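Local coordinates for protein uncharacterized ACR, COG1565 superfamily (Burkholderia thailandensis, PDB 4F3N) that is of uncharacterised function but has a class I methyltransferase fold, binds S-adenosyl-L-homocysteine and may be a symmetric protein-arginine methyltransferase, as its family is generally assigned, at residues 304-309 and 340-345; 299-304 and 404-409. One frame throughout, in Å; residues are numbered along the deposited sequence.

Contact 1: 304-309 and 340-345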
loop_
_atom_site.group_PDB
_atom_site.type_symbol
_atom_site.label_atom_id
_atom_site.label_comp_id
_atom_site.label_asym_id
_atom_site.label_seq_id
_atom_site.Cartn_x
_atom_site.Cartn_y
_atom_site.Cartn_z
ATOM N N HIS A 304 9.491 6.695 -14.904
ATOM C CA HIS A 304 10.324 6.233 -16.041
ATOM C C HIS A 304 10.462 4.734 -16.065
ATOM O O HIS A 304 10.385 4.080 -17.126
ATOM C CB HIS A 304 11.710 6.879 -15.959
ATOM N N GLU A 305 10.648 4.167 -14.884
ATOM C CA GLU A 305 10.754 2.749 -14.709
ATOM C C GLU A 305 9.407 2.041 -14.682
ATOM O O GLU A 305 9.252 0.892 -15.159
ATOM C CB GLU A 305 11.495 2.517 -13.412
ATOM C CG GLU A 305 11.764 1.076 -13.070
ATOM C CD GLU A 305 12.881 0.940 -12.047
ATOM O OE1 GLU A 305 13.351 1.985 -11.514
ATOM O OE2 GLU A 305 13.286 -0.213 -11.784
ATOM N N TYR A 306 8.437 2.681 -14.046
ATOM C CA TYR A 306 7.093 2.084 -13.965
ATOM C C TYR A 306 6.544 1.858 -15.384
ATOM O O TYR A 306 6.037 0.786 -15.689
ATOM C CB TYR A 306 6.138 2.977 -13.168
ATOM C CG TYR A 306 4.839 2.281 -12.816
ATOM C CD1 TYR A 306 3.842 2.104 -13.749
ATOM C CD2 TYR A 306 4.626 1.796 -11.543
ATOM C CE1 TYR A 306 2.663 1.432 -13.443
ATOM C CE2 TYR A 306 3.443 1.164 -11.212
ATOM C CZ TYR A 306 2.479 0.970 -12.168
ATOM O OH TYR A 306 1.329 0.326 -11.833
ATOM N N TYR A 307 6.676 2.874 -16.218
ATOM C CA TYR A 307 6.123 2.879 -17.589
ATOM C C TYR A 307 7.217 2.633 -18.614
ATOM O O TYR A 307 7.169 3.136 -19.729
ATOM C CB TYR A 307 5.385 4.190 -17.846
ATOM C CG TYR A 307 4.171 4.395 -16.964
ATOM C CD1 TYR A 307 3.097 3.525 -17.012
ATOM C CD2 TYR A 307 4.084 5.472 -16.108
ATOM C CE1 TYR A 307 1.986 3.729 -16.210
ATOM C CE2 TYR A 307 2.984 5.679 -15.317
ATOM C CZ TYR A 307 1.920 4.798 -15.366
ATOM O OH TYR A 307 0.823 4.982 -14.542
ATOM N N HIS A 308 8.193 1.821 -18.243
ATOM C CA HIS A 308 9.255 1.433 -19.147
ATOM C C HIS A 308 8.682 0.736 -20.372
ATOM O O HIS A 308 7.676 -0.014 -20.282
ATOM C CB HIS A 308 10.189 0.481 -18.424
ATOM C CG HIS A 308 11.520 0.329 -19.083
ATOM N ND1 HIS A 308 11.735 -0.532 -20.092
ATOM C CD2 HIS A 308 12.725 0.984 -18.860
ATOM C CE1 HIS A 308 13.024 -0.445 -20.483
ATOM N NE2 HIS A 308 13.623 0.485 -19.730
ATOM N N ARG A 309 9.341 0.947 -21.521
ATOM C CA ARG A 309 8.928 0.349 -22.805
ATOM C C ARG A 309 8.701 -1.157 -22.691
ATOM O O ARG A 309 7.777 -1.700 -23.302
ATOM C CB ARG A 309 10.007 0.614 -23.898
ATOM N N HIS A 340 1.509 -2.298 -8.450
ATOM C CA HIS A 340 2.653 -1.575 -7.874
ATOM C C HIS A 340 2.359 -0.101 -7.836
ATOM O O HIS A 340 1.437 0.386 -8.498
ATOM C CB HIS A 340 3.877 -1.823 -8.716
ATOM C CG HIS A 340 4.479 -3.193 -8.566
ATOM N ND1 HIS A 340 3.734 -4.354 -8.427
ATOM C CD2 HIS A 340 5.806 -3.581 -8.558
ATOM C CE1 HIS A 340 4.573 -5.397 -8.306
ATOM N NE2 HIS A 340 5.837 -4.936 -8.401
ATOM N N VAL A 341 3.108 0.640 -7.035
ATOM C CA VAL A 341 2.914 2.036 -6.882
ATOM C C VAL A 341 3.808 2.821 -7.822
ATOM O O VAL A 341 4.994 2.488 -8.011
ATOM C CB VAL A 341 3.194 2.413 -5.402
ATOM C CG1 VAL A 341 3.186 3.913 -5.196
ATOM C CG2 VAL A 341 2.201 1.696 -4.512
ATOM N N GLU A 342 3.255 3.887 -8.391
ATOM C CA GLU A 342 4.007 4.756 -9.301
ATOM C C GLU A 342 4.395 5.989 -8.510
ATOM O O GLU A 342 3.570 6.876 -8.247
ATOM C CB GLU A 342 3.170 5.034 -10.553
ATOM C CG GLU A 342 3.976 5.633 -11.691
ATOM C CD GLU A 342 4.108 7.112 -11.556
ATOM O OE1 GLU A 342 3.205 7.806 -12.044
ATOM O OE2 GLU A 342 5.092 7.575 -10.965
ATOM N N PHE A 343 5.647 6.003 -8.035
ATOM C CA PHE A 343 6.059 6.962 -7.006
ATOM C C PHE A 343 6.212 8.404 -7.468
ATOM O O PHE A 343 6.166 9.307 -6.623
ATOM C CB PHE A 343 7.319 6.478 -6.270
ATOM C CG PHE A 343 7.040 5.426 -5.255
ATOM C CD1 PHE A 343 6.552 5.765 -4.015
ATOM C CD2 PHE A 343 7.232 4.102 -5.536
ATOM C CE1 PHE A 343 6.273 4.799 -3.084
ATOM C CE2 PHE A 343 6.995 3.114 -4.620
ATOM C CZ PHE A 343 6.498 3.466 -3.355
ATOM N N SER A 344 6.378 8.653 -8.771
ATOM C CA SER A 344 6.466 10.044 -9.253
ATOM C C SER A 344 5.135 10.783 -9.069
ATOM O O SER A 344 5.102 11.902 -8.572
ATOM C CB SER A 344 6.909 10.091 -10.718
ATOM O OG SER A 344 8.162 9.449 -10.853
ATOM N N ALA A 345 4.058 10.125 -9.424
ATOM C CA ALA A 345 2.715 10.637 -9.223
ATOM C C ALA A 345 2.415 10.806 -7.733
ATOM O O ALA A 345 1.763 11.779 -7.365
ATOM C CB ALA A 345 1.703 9.706 -9.845
#
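The helix N-cap at E342, where strand 336-342 runs into helix 343-352, packs against Y306 and Y307 at the end of the short helix 303-306. E342 lays its CB over one face of the Y306 ring, a CH-pi contact 4.0 Å from the ring centroid and 21° off the normal. Its CG continues toward the root of the tyrosine and lies 3.6 Å from Y306 CG. The strand backbone lines the edge of the same ring: V341 O is 3.6 Å from Y306 CD2, and H340 O is 3.5 Å from Y306 CE2. The phenol oxygen itself bonds elsewhere, to E273 OE1 and T315 OG1, which fixes the far end of the ring. Y307 comes in nearly at right angles to the E342 side chain and brings its CE2 to 3.8 Å from E342 CG; its ring also covers Y306 CD1, so the two tyrosines pack on each other as well as on the glutamate. Bent at chi2 (-84°), the E342 chain turns its carboxylate back to the start of its own helix. There OE2 accepts from A345 N at 3.2 Å, a fairly straight bond (160°) on the syn side but tilted out of the carboxylate plane, and more weakly from S344 N at 2.8 Å. The partial positive charge of the helix start would be expected to stabilise an ionised carboxylate in this buried setting. Beyond the tyrosines lies strand 271-274, whose T272 touches both rings and whose E273 also takes the Y307 hydroxyl through its backbone O. Strand 300-301 runs next to 336-342 in the same small sheet, and the F343 side chain packs on strand 407-414.

Contact 2: 299-304 and 404-409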
loop_
_atom_site.group_PDB
_atom_site.type_symbol
_atom_site.label_atom_id
_atom_site.label_comp_id
_atom_site.label_asym_id
_atom_site.label_seq_id
_atom_site.Cartn_x
_atom_site.Cartn_y
_atom_site.Cartn_z
ATOM N N TYR A 299 5.760 -1.445 -2.689
ATOM C CA TYR A 299 6.465 -1.855 -3.896
ATOM C C TYR A 299 6.061 -1.027 -5.103
ATOM O O TYR A 299 4.880 -0.681 -5.315
ATOM C CB TYR A 299 6.273 -3.344 -4.124
ATOM C CG TYR A 299 4.845 -3.871 -3.956
ATOM C CD1 TYR A 299 4.390 -4.366 -2.717
ATOM C CD2 TYR A 299 3.962 -3.884 -5.019
ATOM C CE1 TYR A 299 3.113 -4.883 -2.568
ATOM C CE2 TYR A 299 2.651 -4.381 -4.863
ATOM C CZ TYR A 299 2.248 -4.881 -3.643
ATOM O OH TYR A 299 0.969 -5.369 -3.481
ATOM N N GLY A 300 7.052 -0.634 -5.860
ATOM C CA GLY A 300 6.848 0.199 -7.036
ATOM C C GLY A 300 8.073 0.964 -7.479
ATOM O O GLY A 300 9.193 0.607 -7.092
ATOM N N PHE A 301 7.879 1.966 -8.340
ATOM C CA PHE A 301 8.998 2.584 -9.044
ATOM C C PHE A 301 8.610 3.993 -9.429
ATOM O O PHE A 301 7.425 4.322 -9.516
ATOM C CB PHE A 301 9.365 1.839 -10.379
ATOM C CG PHE A 301 9.240 0.330 -10.346
ATOM C CD1 PHE A 301 10.304 -0.446 -9.953
ATOM C CD2 PHE A 301 8.089 -0.310 -10.806
ATOM C CE1 PHE A 301 10.205 -1.824 -9.907
ATOM C CE2 PHE A 301 7.969 -1.700 -10.756
ATOM C CZ PHE A 301 9.043 -2.458 -10.321
ATOM N N PRO A 302 9.588 4.845 -9.682
ATOM C CA PRO A 302 9.284 6.119 -10.320
ATOM C C PRO A 302 8.767 5.916 -11.743
ATOM O O PRO A 302 8.854 4.836 -12.286
ATOM C CB PRO A 302 10.624 6.814 -10.371
ATOM C CG PRO A 302 11.519 6.027 -9.426
ATOM C CD PRO A 302 11.025 4.637 -9.480
ATOM N N SER A 303 8.261 6.977 -12.325
ATOM C CA SER A 303 7.448 6.848 -13.533
ATOM C C SER A 303 8.231 6.264 -14.715
ATOM O O SER A 303 7.684 5.434 -15.449
ATOM C CB SER A 303 6.807 8.175 -13.927
ATOM O OG SER A 303 7.791 9.191 -14.081
ATOM N N HIS A 304 9.491 6.695 -14.904
ATOM C CA HIS A 304 10.324 6.233 -16.041
ATOM C C HIS A 304 10.462 4.734 -16.065
ATOM O O HIS A 304 10.385 4.080 -17.126
ATOM C CB HIS A 304 11.710 6.879 -15.959
ATOM N N GLY A 404 14.260 -5.741 -0.672
ATOM C CA GLY A 404 15.024 -4.527 -0.393
ATOM C C GLY A 404 15.012 -3.453 -1.437
ATOM O O GLY A 404 15.058 -2.229 -1.117
ATOM N N GLU A 405 15.041 -3.877 -2.704
ATOM C CA GLU A 405 15.027 -2.930 -3.812
ATOM C C GLU A 405 13.618 -2.629 -4.323
ATOM O O GLU A 405 13.318 -1.482 -4.623
ATOM C CB GLU A 405 15.923 -3.402 -4.956
ATOM C CG GLU A 405 15.899 -2.532 -6.196
ATOM C CD GLU A 405 16.358 -1.103 -6.022
ATOM O OE1 GLU A 405 17.265 -0.864 -5.173
ATOM O OE2 GLU A 405 15.793 -0.207 -6.743
ATOM N N LEU A 406 12.807 -3.676 -4.475
ATOM C CA LEU A 406 11.471 -3.544 -5.001
ATOM C C LEU A 406 10.615 -2.635 -4.108
ATOM O O LEU A 406 9.873 -1.794 -4.624
ATOM C CB LEU A 406 10.801 -4.917 -5.077
ATOM C CG LEU A 406 9.379 -4.836 -5.554
ATOM C CD1 LEU A 406 9.201 -4.221 -6.943
ATOM C CD2 LEU A 406 8.855 -6.260 -5.425
ATOM N N PHE A 407 10.707 -2.818 -2.793
ATOM C CA PHE A 407 9.983 -1.967 -1.856
ATOM C C PHE A 407 10.710 -0.629 -1.705
ATOM O O PHE A 407 11.945 -0.608 -1.727
ATOM C CB PHE A 407 9.864 -2.647 -0.518
ATOM C CG PHE A 407 8.747 -3.688 -0.463
ATOM C CD1 PHE A 407 8.813 -4.848 -1.254
ATOM C CD2 PHE A 407 7.635 -3.507 0.369
ATOM C CE1 PHE A 407 7.822 -5.786 -1.196
ATOM C CE2 PHE A 407 6.623 -4.452 0.400
ATOM C CZ PHE A 407 6.706 -5.576 -0.404
ATOM N N LYS A 408 9.931 0.456 -1.626
ATOM C CA LYS A 408 10.427 1.818 -1.524
ATOM C C LYS A 408 9.776 2.464 -0.326
ATOM O O LYS A 408 8.722 2.021 0.148
ATOM C CB LYS A 408 10.095 2.671 -2.763
ATOM C CG LYS A 408 10.408 2.015 -4.107
ATOM C CD LYS A 408 11.921 1.783 -4.289
ATOM C CE LYS A 408 12.269 1.391 -5.739
ATOM N NZ LYS A 408 11.760 0.031 -6.118
ATOM N N VAL A 409 10.443 3.489 0.202
ATOM C CA VAL A 409 9.830 4.361 1.188
ATOM C C VAL A 409 9.834 5.779 0.647
ATOM O O VAL A 409 10.898 6.284 0.257
ATOM C CB VAL A 409 10.597 4.341 2.511
ATOM C CG1 VAL A 409 9.866 5.180 3.525
ATOM C CG2 VAL A 409 10.754 2.871 3.042
#
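Y299 hangs its CB over one face of the F407 ring, 4.2 Å from the centroid, and the two side chains point the same way. The edge of the Y299 ring is turned to the F407 face in an offset edge-to-face pair, centroids 5.4 Å apart and planes at 67°, with Y299 CD1 only 3.5 Å from F407 CZ. A chi1 of 45° wedges Y299 CG between its backbone N and carbonyl carbon, which keeps the ring beside its neighbour. The two residues form an antiparallel, non-hydrogen-bonded pair where strand 293-298 gives out and strand 407-414 begins. These strands are neighbours in the seven-stranded sheet of order 3-2-1-4-5-7-6, with its antiparallel strand 407-414 inserted near one side, the signature of the class I methyltransferase fold. F407 also touches T113, a residue that binds S-adenosyl-L-homocysteine, so this aromatic pair stands at the cofactor pocket. Past the pair, G300 N donates to L406 O at 3.3 Å. K408, bent at chi2 and chi4, folds its ammonium in among three backbone carbonyls. NZ meets G300 O at 2.8 Å, almost in line with the C=O bond (175°), and E405 O at 2.6 Å in the carbonyl plane; it reaches L406 O from above the plane, on the face opposite G300 N. The G300 backbone takes a conformation that would press a side chain into the preceding carbonyl. L406 covers the flank, its CD1 lying 3.8 Å from F301 CZ, while R311 makes a cation-pi contact with the F301 ring.

In the fold
Following the chain, strand 293-298 leaves the central sheet at Y299 and passes through strand 300-301 into helix 303-306. Contact 1 closes the smaller loop, which makes an excursion through strands 317-319 and 324-325 before strand 336-342 brings the chain back to the helix. Contact 2 closes the larger one: helix 343-352, strand 356-362 and the helices up to 384-398 follow before strand 407-414 comes back to Y299. Contact 1 is thus nested inside contact 2. Their centres lie about 8 Å apart. Probable backbone bonds, V341 N to Y299 O and F343 N to F301 O, join them, so the small four-stranded sheet branches from the end of inner strand 293-298.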